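Local coordinates for viral interleukin-10 homolog (Human herpesvirus 5, PDB 1LQS), which binds the human interleukin-10 receptor in competition with human interleukin-10 and signals through it, so that the virus exploits its immunosuppressive pathway, at residues P17-E22 and R107-L112; E22-R27 and E100-D105; K39-R44 and H83-L88; G59-S64 and C114-V119; R72-V77 and S94-L99. All coordinates share one frame; numbering follows the deposited sequence.

Interaction 1. Residues P17-E22 and R107-L112; sequences PQCRPE and RQCPLL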
# COMPACT_ATOMS: atom_id res chain seq x y z
N PRO C 17 -0.16 -19.09 -13.63
CA PRO C 17 0.12 -20.06 -12.56
C PRO C 17 1.17 -19.66 -11.52
O PRO C 17 0.92 -19.77 -10.33
CB PRO C 17 0.48 -21.33 -13.34
CG PRO C 17 1.11 -20.80 -14.57
CD PRO C 17 0.22 -19.63 -14.95
N GLN C 18 2.34 -19.20 -11.96
CA GLN C 18 3.39 -18.80 -11.02
C GLN C 18 2.96 -17.56 -10.23
O GLN C 18 3.78 -16.91 -9.59
CB GLN C 18 4.71 -18.50 -11.74
CG GLN C 18 5.27 -19.64 -12.58
CD GLN C 18 4.61 -19.75 -13.95
OE1 GLN C 18 4.98 -20.60 -14.76
NE2 GLN C 18 3.63 -18.90 -14.20
N CYS C 19 1.68 -17.23 -10.29
CA CYS C 19 1.15 -16.08 -9.58
C CYS C 19 0.20 -16.56 -8.48
O CYS C 19 -0.14 -15.82 -7.57
CB CYS C 19 0.37 -15.17 -10.53
SG CYS C 19 1.20 -13.72 -11.25
N ARG C 20 -0.23 -17.81 -8.60
CA ARG C 20 -1.14 -18.43 -7.64
C ARG C 20 -0.33 -19.03 -6.48
O ARG C 20 0.54 -19.86 -6.69
CB ARG C 20 -1.95 -19.53 -8.32
CG ARG C 20 -2.85 -19.05 -9.45
CD ARG C 20 -3.70 -20.19 -9.99
NE ARG C 20 -4.09 -21.09 -8.90
CZ ARG C 20 -5.08 -21.98 -8.95
NH1 ARG C 20 -5.82 -22.10 -10.06
NH2 ARG C 20 -5.32 -22.76 -7.90
N PRO C 21 -0.62 -18.61 -5.23
CA PRO C 21 0.16 -19.19 -4.14
C PRO C 21 -0.05 -20.71 -4.05
O PRO C 21 0.81 -21.44 -3.58
CB PRO C 21 -0.34 -18.42 -2.91
CG PRO C 21 -1.68 -17.98 -3.28
CD PRO C 21 -1.57 -17.61 -4.72
N GLU C 22 -1.19 -21.17 -4.54
CA GLU C 22 -1.51 -22.59 -4.56
C GLU C 22 -0.34 -23.34 -5.20
O GLU C 22 -0.09 -24.51 -4.89
CB GLU C 22 -2.77 -22.83 -5.40
CG GLU C 22 -4.08 -22.19 -4.85
CD GLU C 22 -4.02 -20.66 -4.67
OE1 GLU C 22 -3.80 -19.94 -5.66
OE2 GLU C 22 -4.21 -20.19 -3.52
N ARG C 107 9.75 -14.51 -9.26
CA ARG C 107 10.15 -13.37 -10.09
C ARG C 107 9.62 -13.51 -11.50
O ARG C 107 10.14 -12.90 -12.44
CB ARG C 107 11.67 -13.22 -10.11
CG ARG C 107 12.24 -12.87 -8.75
CD ARG C 107 13.67 -12.35 -8.81
NE ARG C 107 13.75 -10.90 -9.04
CZ ARG C 107 13.78 -10.32 -10.23
NH1 ARG C 107 13.73 -11.05 -11.34
NH2 ARG C 107 13.88 -9.00 -10.32
N GLN C 108 8.57 -14.30 -11.64
CA GLN C 108 7.94 -14.55 -12.93
C GLN C 108 6.50 -13.99 -12.83
O GLN C 108 5.75 -14.00 -13.81
CB GLN C 108 7.95 -16.05 -13.18
CG GLN C 108 7.93 -16.48 -14.63
CD GLN C 108 8.55 -17.87 -14.82
OE1 GLN C 108 8.18 -18.62 -15.73
NE2 GLN C 108 9.51 -18.20 -13.95
N CYS C 109 6.15 -13.52 -11.63
CA CYS C 109 4.84 -12.93 -11.35
C CYS C 109 5.01 -11.51 -10.78
O CYS C 109 5.49 -11.32 -9.66
CB CYS C 109 4.07 -13.79 -10.32
SG CYS C 109 2.48 -13.03 -9.83
N PRO C 110 4.59 -10.49 -11.56
CA PRO C 110 4.68 -9.07 -11.18
C PRO C 110 4.05 -8.79 -9.83
O PRO C 110 4.65 -8.14 -8.96
CB PRO C 110 3.90 -8.37 -12.29
CG PRO C 110 4.14 -9.25 -13.46
CD PRO C 110 3.98 -10.64 -12.89
N LEU C 111 2.83 -9.28 -9.67
CA LEU C 111 2.07 -9.09 -8.45
C LEU C 111 2.79 -9.61 -7.19
O LEU C 111 2.52 -9.16 -6.07
CB LEU C 111 0.71 -9.77 -8.63
CG LEU C 111 -0.50 -9.04 -8.05
CD1 LEU C 111 -0.43 -7.57 -8.42
CD2 LEU C 111 -1.78 -9.70 -8.59
N LEU C 112 3.70 -10.56 -7.38
CA LEU C 112 4.44 -11.11 -6.24
C LEU C 112 5.63 -10.27 -5.83
O LEU C 112 6.13 -10.40 -4.71
CB LEU C 112 4.91 -12.53 -6.55
CG LEU C 112 3.79 -13.56 -6.60
CD1 LEU C 112 4.38 -14.93 -6.80
CD2 LEU C 112 2.97 -13.49 -5.32

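Interaction 2. Residues E22-R27 and E100-D105; sequences EDYATR and ESIYKD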
# COMPACT_ATOMS: atom_id res chain seq x y z
N GLU C 22 -1.19 -21.17 -4.54
CA GLU C 22 -1.51 -22.59 -4.56
C GLU C 22 -0.34 -23.34 -5.20
O GLU C 22 -0.09 -24.51 -4.89
CB GLU C 22 -2.77 -22.83 -5.40
CG GLU C 22 -4.08 -22.19 -4.85
CD GLU C 22 -4.02 -20.66 -4.67
OE1 GLU C 22 -3.80 -19.94 -5.66
OE2 GLU C 22 -4.21 -20.19 -3.52
N ASP C 23 0.38 -22.64 -6.08
CA ASP C 23 1.50 -23.23 -6.81
C ASP C 23 2.79 -23.35 -6.01
O ASP C 23 3.77 -23.94 -6.47
CB ASP C 23 1.74 -22.42 -8.09
CG ASP C 23 2.02 -23.30 -9.31
OD1 ASP C 23 3.17 -23.30 -9.83
OD2 ASP C 23 1.08 -24.01 -9.76
N TYR C 24 2.81 -22.79 -4.80
CA TYR C 24 4.00 -22.86 -3.97
C TYR C 24 3.81 -23.74 -2.74
O TYR C 24 4.73 -23.90 -1.94
CB TYR C 24 4.40 -21.45 -3.53
CG TYR C 24 4.68 -20.51 -4.67
CD1 TYR C 24 3.68 -19.71 -5.22
CD2 TYR C 24 5.95 -20.47 -5.25
CE1 TYR C 24 3.93 -18.89 -6.32
CE2 TYR C 24 6.21 -19.66 -6.34
CZ TYR C 24 5.20 -18.88 -6.87
OH TYR C 24 5.47 -18.10 -7.97
N ALA C 25 2.62 -24.33 -2.60
CA ALA C 25 2.31 -25.17 -1.45
C ALA C 25 3.19 -26.42 -1.23
O ALA C 25 3.64 -26.67 -0.11
CB ALA C 25 0.85 -25.56 -1.48
N THR C 26 3.47 -27.19 -2.28
CA THR C 26 4.28 -28.40 -2.11
C THR C 26 5.73 -28.12 -1.77
O THR C 26 6.32 -28.82 -0.94
CB THR C 26 4.22 -29.32 -3.35
OG1 THR C 26 2.87 -29.71 -3.59
CG2 THR C 26 5.03 -30.59 -3.09
N ARG C 27 6.32 -27.10 -2.39
CA ARG C 27 7.70 -26.76 -2.09
C ARG C 27 7.73 -26.15 -0.70
O ARG C 27 8.69 -26.33 0.05
CB ARG C 27 8.26 -25.78 -3.12
CG ARG C 27 8.49 -26.41 -4.47
CD ARG C 27 7.60 -25.76 -5.51
NE ARG C 27 8.37 -25.00 -6.48
CZ ARG C 27 7.87 -24.05 -7.25
NH1 ARG C 27 6.59 -23.73 -7.15
NH2 ARG C 27 8.64 -23.43 -8.12
N GLU C 100 15.28 -22.14 -4.05
CA GLU C 100 15.69 -21.59 -5.34
C GLU C 100 14.51 -21.77 -6.31
O GLU C 100 14.11 -20.84 -7.00
CB GLU C 100 16.93 -22.35 -5.83
CG GLU C 100 17.75 -21.65 -6.91
CD GLU C 100 18.27 -20.28 -6.48
OE1 GLU C 100 18.88 -20.18 -5.39
OE2 GLU C 100 18.10 -19.31 -7.24
N SER C 101 13.93 -22.97 -6.32
CA SER C 101 12.81 -23.27 -7.19
C SER C 101 11.70 -22.24 -6.99
O SER C 101 11.13 -21.73 -7.96
CB SER C 101 12.28 -24.67 -6.89
OG SER C 101 11.22 -25.02 -7.76
N ILE C 102 11.39 -21.95 -5.73
CA ILE C 102 10.36 -20.97 -5.41
C ILE C 102 10.72 -19.56 -5.92
O ILE C 102 9.88 -18.89 -6.52
CB ILE C 102 10.12 -20.90 -3.88
CG1 ILE C 102 9.64 -22.26 -3.38
CG2 ILE C 102 9.08 -19.84 -3.56
CD1 ILE C 102 9.25 -22.27 -1.93
N TYR C 103 11.97 -19.12 -5.70
CA TYR C 103 12.41 -17.80 -6.14
C TYR C 103 12.29 -17.57 -7.64
O TYR C 103 11.81 -16.52 -8.07
CB TYR C 103 13.86 -17.55 -5.73
CG TYR C 103 14.29 -16.10 -5.88
CD1 TYR C 103 13.66 -15.09 -5.14
CD2 TYR C 103 15.31 -15.74 -6.74
CE1 TYR C 103 14.04 -13.77 -5.27
CE2 TYR C 103 15.70 -14.41 -6.87
CZ TYR C 103 15.05 -13.43 -6.12
OH TYR C 103 15.43 -12.11 -6.24
N LYS C 104 12.75 -18.53 -8.44
CA LYS C 104 12.67 -18.41 -9.88
C LYS C 104 11.22 -18.24 -10.33
O LYS C 104 10.95 -17.52 -11.29
CB LYS C 104 13.27 -19.65 -10.56
CG LYS C 104 14.78 -19.76 -10.36
CD LYS C 104 15.38 -20.95 -11.11
CE LYS C 104 16.88 -21.04 -10.89
NZ LYS C 104 17.51 -22.21 -11.56
N ASP C 105 10.29 -18.89 -9.62
CA ASP C 105 8.87 -18.78 -9.96
C ASP C 105 8.24 -17.48 -9.46
O ASP C 105 7.32 -16.97 -10.08
CB ASP C 105 8.09 -19.96 -9.39
CG ASP C 105 8.07 -21.15 -10.32
OD1 ASP C 105 7.35 -22.12 -10.01
OD2 ASP C 105 8.79 -21.10 -11.36

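Interaction 3. Residues K39-R44 and H83-L88; sequences KPTLQR and HVYPGL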
# COMPACT_ATOMS: atom_id res chain seq x y z
N LYS C 39 15.83 -29.84 12.55
CA LYS C 39 15.42 -28.75 13.44
C LYS C 39 16.15 -28.75 14.79
O LYS C 39 16.66 -27.72 15.24
CB LYS C 39 13.91 -28.81 13.66
CG LYS C 39 13.27 -27.56 14.20
CD LYS C 39 11.77 -27.76 14.34
CE LYS C 39 11.08 -26.53 14.87
NZ LYS C 39 9.79 -26.90 15.47
N PRO C 40 16.22 -29.91 15.46
CA PRO C 40 16.92 -29.93 16.75
C PRO C 40 18.41 -29.55 16.68
O PRO C 40 18.94 -29.00 17.64
CB PRO C 40 16.65 -31.34 17.29
CG PRO C 40 16.25 -32.13 16.09
CD PRO C 40 15.46 -31.16 15.26
N THR C 41 19.07 -29.83 15.57
CA THR C 41 20.48 -29.45 15.45
C THR C 41 20.57 -27.93 15.27
O THR C 41 21.19 -27.24 16.09
CB THR C 41 21.15 -30.11 14.24
OG1 THR C 41 21.24 -31.53 14.45
CG2 THR C 41 22.56 -29.55 14.02
N LEU C 42 19.95 -27.41 14.22
CA LEU C 42 19.97 -25.98 13.93
C LEU C 42 19.45 -25.09 15.05
O LEU C 42 19.83 -23.93 15.13
CB LEU C 42 19.20 -25.65 12.65
CG LEU C 42 19.68 -26.30 11.35
CD1 LEU C 42 18.96 -25.69 10.16
CD2 LEU C 42 21.17 -26.10 11.21
N GLN C 43 18.58 -25.62 15.91
CA GLN C 43 18.04 -24.79 16.98
C GLN C 43 18.64 -25.08 18.35
O GLN C 43 18.01 -24.82 19.38
CB GLN C 43 16.51 -24.90 17.05
CG GLN C 43 15.77 -24.47 15.78
CD GLN C 43 14.25 -24.44 15.97
OE1 GLN C 43 13.68 -25.29 16.64
NE2 GLN C 43 13.60 -23.46 15.36
N ARG C 44 19.86 -25.61 18.38
CA ARG C 44 20.52 -25.91 19.65
C ARG C 44 21.06 -24.67 20.35
O ARG C 44 20.54 -24.29 21.40
CB ARG C 44 21.63 -26.96 19.48
CG ARG C 44 21.19 -28.32 20.02
CD ARG C 44 22.33 -29.29 20.33
NE ARG C 44 23.08 -29.69 19.15
CZ ARG C 44 23.72 -30.85 19.04
NH1 ARG C 44 23.70 -31.71 20.05
NH2 ARG C 44 24.39 -31.15 17.93
N HIS C 83 29.55 -24.84 5.95
CA HIS C 83 30.76 -24.84 6.77
C HIS C 83 30.47 -25.00 8.26
O HIS C 83 31.20 -25.69 8.96
CB HIS C 83 31.55 -23.56 6.49
CG HIS C 83 32.05 -23.47 5.08
ND1 HIS C 83 31.25 -23.75 3.99
CD2 HIS C 83 33.27 -23.16 4.57
CE1 HIS C 83 31.96 -23.63 2.88
NE2 HIS C 83 33.19 -23.27 3.21
N VAL C 84 29.41 -24.36 8.75
CA VAL C 84 29.06 -24.45 10.16
C VAL C 84 28.39 -25.79 10.51
O VAL C 84 28.48 -26.25 11.64
CB VAL C 84 28.13 -23.28 10.58
CG1 VAL C 84 26.98 -23.17 9.61
CG2 VAL C 84 27.60 -23.50 11.99
N TYR C 85 27.73 -26.42 9.54
CA TYR C 85 27.08 -27.70 9.78
C TYR C 85 27.44 -28.72 8.71
O TYR C 85 26.59 -29.12 7.90
CB TYR C 85 25.56 -27.52 9.81
CG TYR C 85 25.08 -26.57 10.88
CD1 TYR C 85 24.66 -25.28 10.57
CD2 TYR C 85 24.99 -26.99 12.20
CE1 TYR C 85 24.14 -24.44 11.54
CE2 TYR C 85 24.48 -26.15 13.18
CZ TYR C 85 24.05 -24.89 12.85
OH TYR C 85 23.51 -24.10 13.84
N PRO C 86 28.69 -29.19 8.70
CA PRO C 86 29.11 -30.16 7.68
C PRO C 86 28.26 -31.43 7.60
O PRO C 86 28.19 -32.06 6.54
CB PRO C 86 30.56 -30.45 8.07
CG PRO C 86 30.54 -30.32 9.54
CD PRO C 86 29.70 -29.08 9.76
N GLY C 87 27.60 -31.79 8.69
CA GLY C 87 26.78 -32.99 8.68
C GLY C 87 25.48 -32.85 7.89
O GLY C 87 25.06 -33.77 7.19
N LEU C 88 24.85 -31.68 8.00
CA LEU C 88 23.58 -31.42 7.33
C LEU C 88 23.73 -30.89 5.91
O LEU C 88 22.76 -30.43 5.33
CB LEU C 88 22.79 -30.39 8.12
CG LEU C 88 22.99 -30.38 9.63
CD1 LEU C 88 22.45 -29.08 10.18
CD2 LEU C 88 22.32 -31.59 10.26

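Interaction 4. Residues G59-S64 and C114-V119; sequences GCWGCS and CGDKSV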
# COMPACT_ATOMS: atom_id res chain seq x y z
N GLY C 59 3.78 -4.54 5.45
CA GLY C 59 3.91 -3.12 5.18
C GLY C 59 4.16 -2.91 3.70
O GLY C 59 4.49 -3.86 2.99
N CYS C 60 4.01 -1.66 3.25
CA CYS C 60 4.20 -1.28 1.85
C CYS C 60 5.42 -1.88 1.17
O CYS C 60 5.32 -2.36 0.04
CB CYS C 60 4.31 0.24 1.72
SG CYS C 60 2.79 1.18 1.35
N TRP C 61 6.57 -1.85 1.83
CA TRP C 61 7.76 -2.36 1.17
C TRP C 61 8.22 -3.77 1.48
O TRP C 61 9.36 -4.13 1.16
CB TRP C 61 8.91 -1.36 1.33
CG TRP C 61 8.69 -0.15 0.46
CD1 TRP C 61 8.17 1.06 0.84
CD2 TRP C 61 8.87 -0.07 -0.97
NE1 TRP C 61 8.02 1.88 -0.26
CE2 TRP C 61 8.44 1.21 -1.38
CE3 TRP C 61 9.35 -0.96 -1.94
CZ2 TRP C 61 8.47 1.62 -2.72
CZ3 TRP C 61 9.38 -0.55 -3.27
CH2 TRP C 61 8.94 0.73 -3.64
N GLY C 62 7.34 -4.57 2.07
CA GLY C 62 7.68 -5.95 2.38
C GLY C 62 8.21 -6.66 1.15
O GLY C 62 9.16 -7.43 1.24
N CYS C 63 7.59 -6.40 0.00
CA CYS C 63 8.01 -7.00 -1.25
C CYS C 63 9.52 -6.84 -1.39
O CYS C 63 10.24 -7.75 -1.80
CB CYS C 63 7.31 -6.30 -2.43
SG CYS C 63 7.63 -4.50 -2.55
N SER C 64 10.00 -5.66 -1.02
CA SER C 64 11.42 -5.36 -1.10
C SER C 64 12.20 -6.20 -0.10
O SER C 64 13.28 -6.71 -0.41
CB SER C 64 11.61 -3.86 -0.81
OG SER C 64 12.94 -3.44 -1.05
N CYS C 114 7.54 -6.14 -6.22
CA CYS C 114 7.07 -4.81 -5.88
C CYS C 114 6.31 -4.22 -7.06
O CYS C 114 6.61 -4.54 -8.21
CB CYS C 114 8.22 -3.89 -5.50
SG CYS C 114 9.09 -4.33 -3.96
N GLY C 115 5.35 -3.36 -6.75
CA GLY C 115 4.53 -2.75 -7.78
C GLY C 115 5.14 -1.63 -8.57
O GLY C 115 4.83 -1.45 -9.74
N ASP C 116 6.02 -0.86 -7.95
CA ASP C 116 6.63 0.24 -8.66
C ASP C 116 7.21 -0.24 -9.98
O ASP C 116 7.00 0.40 -11.02
CB ASP C 116 7.72 0.89 -7.80
CG ASP C 116 9.01 0.13 -7.81
OD1 ASP C 116 9.01 -1.04 -7.36
OD2 ASP C 116 10.02 0.70 -8.29
N LYS C 117 7.92 -1.36 -9.96
CA LYS C 117 8.53 -1.90 -11.18
C LYS C 117 7.57 -1.97 -12.36
O LYS C 117 7.98 -1.88 -13.51
CB LYS C 117 9.13 -3.29 -10.93
CG LYS C 117 10.27 -3.33 -9.93
CD LYS C 117 10.95 -4.71 -9.93
CE LYS C 117 12.22 -4.74 -9.04
NZ LYS C 117 12.94 -6.06 -9.09
N SER C 118 6.28 -2.12 -12.07
CA SER C 118 5.26 -2.21 -13.13
C SER C 118 4.87 -0.84 -13.70
O SER C 118 4.80 -0.67 -14.92
CB SER C 118 4.01 -2.93 -12.59
OG SER C 118 4.36 -4.15 -11.96
N VAL C 119 4.62 0.13 -12.83
CA VAL C 119 4.26 1.47 -13.27
C VAL C 119 5.39 2.09 -14.09
O VAL C 119 5.16 2.60 -15.19
CB VAL C 119 3.94 2.38 -12.06
CG1 VAL C 119 3.65 3.80 -12.53
CG2 VAL C 119 2.75 1.81 -11.29

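Interaction 5. Residues R72-V77 and S94-L99; sequences RYLEIV and SMRSTL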
# COMPACT_ATOMS: atom_id res chain seq x y z
N ARG C 72 19.49 -13.24 0.27
CA ARG C 72 20.45 -13.35 1.36
C ARG C 72 20.64 -14.83 1.74
O ARG C 72 21.76 -15.28 2.00
CB ARG C 72 19.93 -12.52 2.54
CG ARG C 72 20.67 -12.64 3.85
CD ARG C 72 22.13 -12.42 3.68
NE ARG C 72 22.74 -11.90 4.90
CZ ARG C 72 23.16 -10.65 5.05
NH1 ARG C 72 23.05 -9.78 4.05
NH2 ARG C 72 23.71 -10.27 6.20
N TYR C 73 19.56 -15.59 1.74
CA TYR C 73 19.64 -16.99 2.08
C TYR C 73 20.22 -17.82 0.95
O TYR C 73 21.12 -18.64 1.16
CB TYR C 73 18.25 -17.53 2.42
CG TYR C 73 17.82 -17.26 3.83
CD1 TYR C 73 18.17 -18.13 4.86
CD2 TYR C 73 17.00 -16.19 4.13
CE1 TYR C 73 17.69 -17.93 6.15
CE2 TYR C 73 16.52 -15.98 5.42
CZ TYR C 73 16.86 -16.86 6.41
OH TYR C 73 16.33 -16.68 7.67
N LEU C 74 19.71 -17.63 -0.25
CA LEU C 74 20.22 -18.40 -1.36
C LEU C 74 21.69 -18.13 -1.61
O LEU C 74 22.45 -19.04 -1.91
CB LEU C 74 19.39 -18.12 -2.62
CG LEU C 74 17.93 -18.56 -2.50
CD1 LEU C 74 17.22 -18.42 -3.83
CD2 LEU C 74 17.88 -20.00 -2.07
N GLU C 75 22.10 -16.87 -1.43
CA GLU C 75 23.48 -16.48 -1.71
C GLU C 75 24.50 -16.45 -0.57
O GLU C 75 25.68 -16.66 -0.81
CB GLU C 75 23.47 -15.12 -2.40
CG GLU C 75 22.72 -15.10 -3.72
CD GLU C 75 23.31 -16.05 -4.75
OE1 GLU C 75 24.54 -15.99 -4.99
OE2 GLU C 75 22.54 -16.86 -5.33
N ILE C 76 24.06 -16.19 0.65
CA ILE C 76 25.00 -16.13 1.77
C ILE C 76 24.75 -17.14 2.88
O ILE C 76 25.61 -17.97 3.18
CB ILE C 76 25.02 -14.72 2.41
CG1 ILE C 76 25.35 -13.66 1.35
CG2 ILE C 76 26.05 -14.67 3.51
CD1 ILE C 76 26.67 -13.88 0.67
N VAL C 77 23.57 -17.07 3.48
CA VAL C 77 23.21 -17.96 4.59
C VAL C 77 23.39 -19.45 4.28
O VAL C 77 24.17 -20.14 4.94
CB VAL C 77 21.76 -17.72 5.06
CG1 VAL C 77 21.53 -18.47 6.36
CG2 VAL C 77 21.49 -16.24 5.24
N SER C 94 19.28 -29.43 -0.22
CA SER C 94 17.91 -29.75 -0.61
C SER C 94 17.01 -28.52 -0.42
O SER C 94 16.22 -28.17 -1.30
CB SER C 94 17.40 -30.91 0.23
OG SER C 94 16.00 -31.09 0.09
N MET C 95 17.14 -27.88 0.73
CA MET C 95 16.35 -26.72 1.04
C MET C 95 16.70 -25.55 0.14
O MET C 95 15.80 -24.92 -0.43
CB MET C 95 16.50 -26.33 2.53
CG MET C 95 15.82 -27.32 3.51
SD MET C 95 15.76 -26.86 5.28
CE MET C 95 17.51 -27.01 5.72
N ARG C 96 18.00 -25.26 -0.02
CA ARG C 96 18.42 -24.14 -0.86
C ARG C 96 17.83 -24.34 -2.25
O ARG C 96 17.30 -23.41 -2.86
CB ARG C 96 19.95 -24.06 -0.97
CG ARG C 96 20.45 -22.82 -1.72
CD ARG C 96 21.89 -22.96 -2.18
NE ARG C 96 22.43 -21.77 -2.85
CZ ARG C 96 21.99 -21.26 -4.00
NH1 ARG C 96 20.98 -21.81 -4.65
NH2 ARG C 96 22.58 -20.19 -4.52
N SER C 97 17.94 -25.58 -2.72
CA SER C 97 17.45 -26.01 -4.02
C SER C 97 15.96 -25.70 -4.20
O SER C 97 15.55 -25.10 -5.19
CB SER C 97 17.70 -27.51 -4.16
OG SER C 97 17.50 -27.97 -5.48
N THR C 98 15.16 -26.14 -3.23
CA THR C 98 13.72 -25.91 -3.26
C THR C 98 13.41 -24.42 -3.11
O THR C 98 12.49 -23.90 -3.74
CB THR C 98 13.01 -26.70 -2.13
OG1 THR C 98 13.06 -28.10 -2.41
CG2 THR C 98 11.55 -26.27 -2.00
N LEU C 99 14.17 -23.74 -2.27
CA LEU C 99 13.93 -22.32 -2.07
C LEU C 99 14.25 -21.64 -3.38
O LEU C 99 13.57 -20.69 -3.78
CB LEU C 99 14.81 -21.79 -0.95
CG LEU C 99 14.49 -20.40 -0.40
CD1 LEU C 99 12.98 -20.23 -0.20
CD2 LEU C 99 15.25 -20.22 0.90

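Interaction 1. Residues P17-E22 and R107-L112
The disulfide between Cys-19 and Cys-109, one of two intrachain cystines of this IL-10 family cytokine, ties the residues leading into helix 25-42 to the loop that leaves helix 89-106. SG of Cys-19 and SG of Cys-109 are 2.0 Å apart, and the bridge is twisted by 97° about the S-S bond. On the Cys-109 side SG is directed at Cys-19 by lying anti to the backbone N (chi1 175°). The carbonyl O of Gln-18 packs beside the bridge, 3.2 Å from CB of Cys-109 and 3.5 Å from CD1 of Leu-112; this oxygen is hydrogen-bonded to the hydroxyl of Tyr-24. Farther out, the terminal amides of Gln-18 and Gln-108 stack with their planes 20° apart, OE1 of Gln-18 lying 3.9 Å from OE1 of Gln-108, while NE2 of Gln-108 bonds to Lys-104 O. Residues 107-112 then run on toward helix 116-126, and Leu-112 O meets the hydroxyl of Tyr-152 of the second subunit.

Interaction 2. Residues E22-R27 and E100-D105
Arg-27 carries the polar part of this contact, its guanidinium reaching across to Ser-101 and Asp-105, one turn apart on helix 89-106. NE and NH2 of Arg-27 grip a single atom side-on, each donating to OG of Ser-101 at 3.1 Å, and that oxygen lies in the guanidinium plane. NH2 also forms a salt bridge with OD1 of Asp-105 at 2.6 Å. Here the donor stands above the carboxylate plane, and the two flat groups are turned 76° against each other. A weak bond from NH1 of Arg-27 to Asp-23 O at 2.9 Å may help to hold the guanidinium. The carboxylate of Asp-23 lies near that of Asp-105, where the positive charge of Arg-27 would be expected to ease their repulsion.

Apolar packing continues on Ile-102. Its CG1 lies 3.8 Å from CB of Arg-27, whereas its CG2 approaches CD2 of the Tyr-24 ring at 3.6 Å. CE2 of the same ring, whose hydroxyl is held by Gln-18, rests against CB of Asp-105 at 3.6 Å. The contact thus joins the start of helix 25-42 to the last turns of helix 89-106; Leu-153 and Leu-149 of the second subunit pack on Tyr-24 and Ile-102, respectively.

Interaction 3. Residues K39-R44 and H83-L88
Leu-42 and Tyr-85 meet through two similar first torsions: in each, CG is anti to the carbonyl carbon and beside the backbone N (chi1 -60°). The second torsion of Leu-42 sets CD1 anti to CA (chi2 -170°), and it is the other methyl, CD2, that contacts the tyrosine. This methyl sits over the centre of the aromatic face in a CH-pi contact, 3.5 Å from the ring centroid and 14° off the ring normal. The opposite face is covered by CG2 of the neighbouring Val-84, nearer the rim, which leaves the ring sandwiched between two aliphatic groups. CD2 of Leu-42 also touches CD1 of Leu-88 at 3.4 Å. Thr-41 adds its methyl: CG2 reaches CD1 of Leu-88 tip to tip at 3.9 Å and lies 4.0 Å from CD2 of Tyr-85. No hydrogen bond crosses between the segments. Leu-139 of the second subunit packs on Leu-42, and Arg-136 of that subunit on Tyr-85, while Lys-39 and Gln-43 bind the chain of another protein. The contact joins the C-terminal end of helix 25-42 to the turn between helices 62-84 and 89-106 of the IL-10 helical fold.

Interaction 4. Residues G59-S64 and C114-V119
Cys-114 reaches across to residues 59-64 with its whole side chain. Its CB sits against Cys-63 as the covalent link requires, and its SG, anti to the carbonyl carbon (chi1 -67°), completes the disulfide with Cys-63 SG at 2.0 Å. The bridge is twisted by 99° about the S-S bond. Beyond that bond, the sulfur of Cys-114 also lies obliquely beside the indole of Trp-61, 3.9 Å from CZ3 and 5.0 Å from the centroid of the six-membered ring, a sulfur-aromatic contact. CB of Ser-64 is a further neighbour of this sulfur, at 4.1 Å. The far corner of the indole points at Asp-116: OD1 of Asp-116 is 4.1 Å from CH2 of Trp-61 and near the ring plane, with the ring and carboxylate planes 63° apart. The other oxygen, OD2, bonds to Ser-64 OG of the second subunit, and Trp-61 meets its counterpart there edge-to-face. Covalent chemistry therefore works at two levels here: one cystine fixes the start of helix 62-84 to the residues leading into helix 116-126, and that of Cys-60, the residue before Trp-61, links the two subunits covalently.

Interaction 5. Residues R72-V77 and S94-L99
Segments 72-77 of helix 62-84, with a wider pi-type turn at 73-77, and 94-99 of helix 89-106 run roughly antiparallel, their axes 10.1 Å apart at closest approach and inclined at 143°; the CA atoms of Leu-74 and Arg-96 are the nearest pair, 6.0 Å apart. CD2 of Leu-74 makes the main apolar contacts. It lies 3.7 Å from CB of Leu-99 and 3.8 Å from CG of Arg-96, and it rests 3.5 Å from Arg-96 O. Tyr-73 adds a looser touch, its CB lying 4.3 Å from CD2 of Leu-99. The pairing belongs to the all-helical bundle of the IL-10 family, in which helix 62-84 turns back into helix 89-106; Leu-99 also packs on Leu-70 and Phe-78. Arg-96 has CG anti to the backbone N (chi1 -174°) and a chain extended from CG to NE, which carries the guanidinium across. Leu-74 O lies over the flat of that group, 2.9 Å from NH2 of Arg-96 but at a poor angle for a hydrogen bond. The same NH2 makes a long salt bridge to OE2 of Glu-75 at 3.4 Å, with the carboxylate and guanidinium planes 82° apart. NH1 of Arg-96 has a second acidic partner, Glu-100, one turn later on its own helix.

Interaction 5 is the most buried of the five, leucine packing with a charged border; interaction 4 lies at the surface, and the other three are partly buried. Helix 62-84 serves interactions 3, 4 and 5, helix 89-106 serves 2 and 5, and helix 25-42 serves 2 and 3. Interactions 1 and 4 are both built on disulfides: interaction 1 joins two loops, interaction 4 the first turn of helix 62-84 to the loop before helix 116-126. Interaction 2 depends instead on an arginine network and interaction 3 on apolar groups alone. Interactions 1 and 2 touch and share Glu-22. Interaction 3 is remote, its centre about 34 Å from that of interaction 4. All five touch the second subunit.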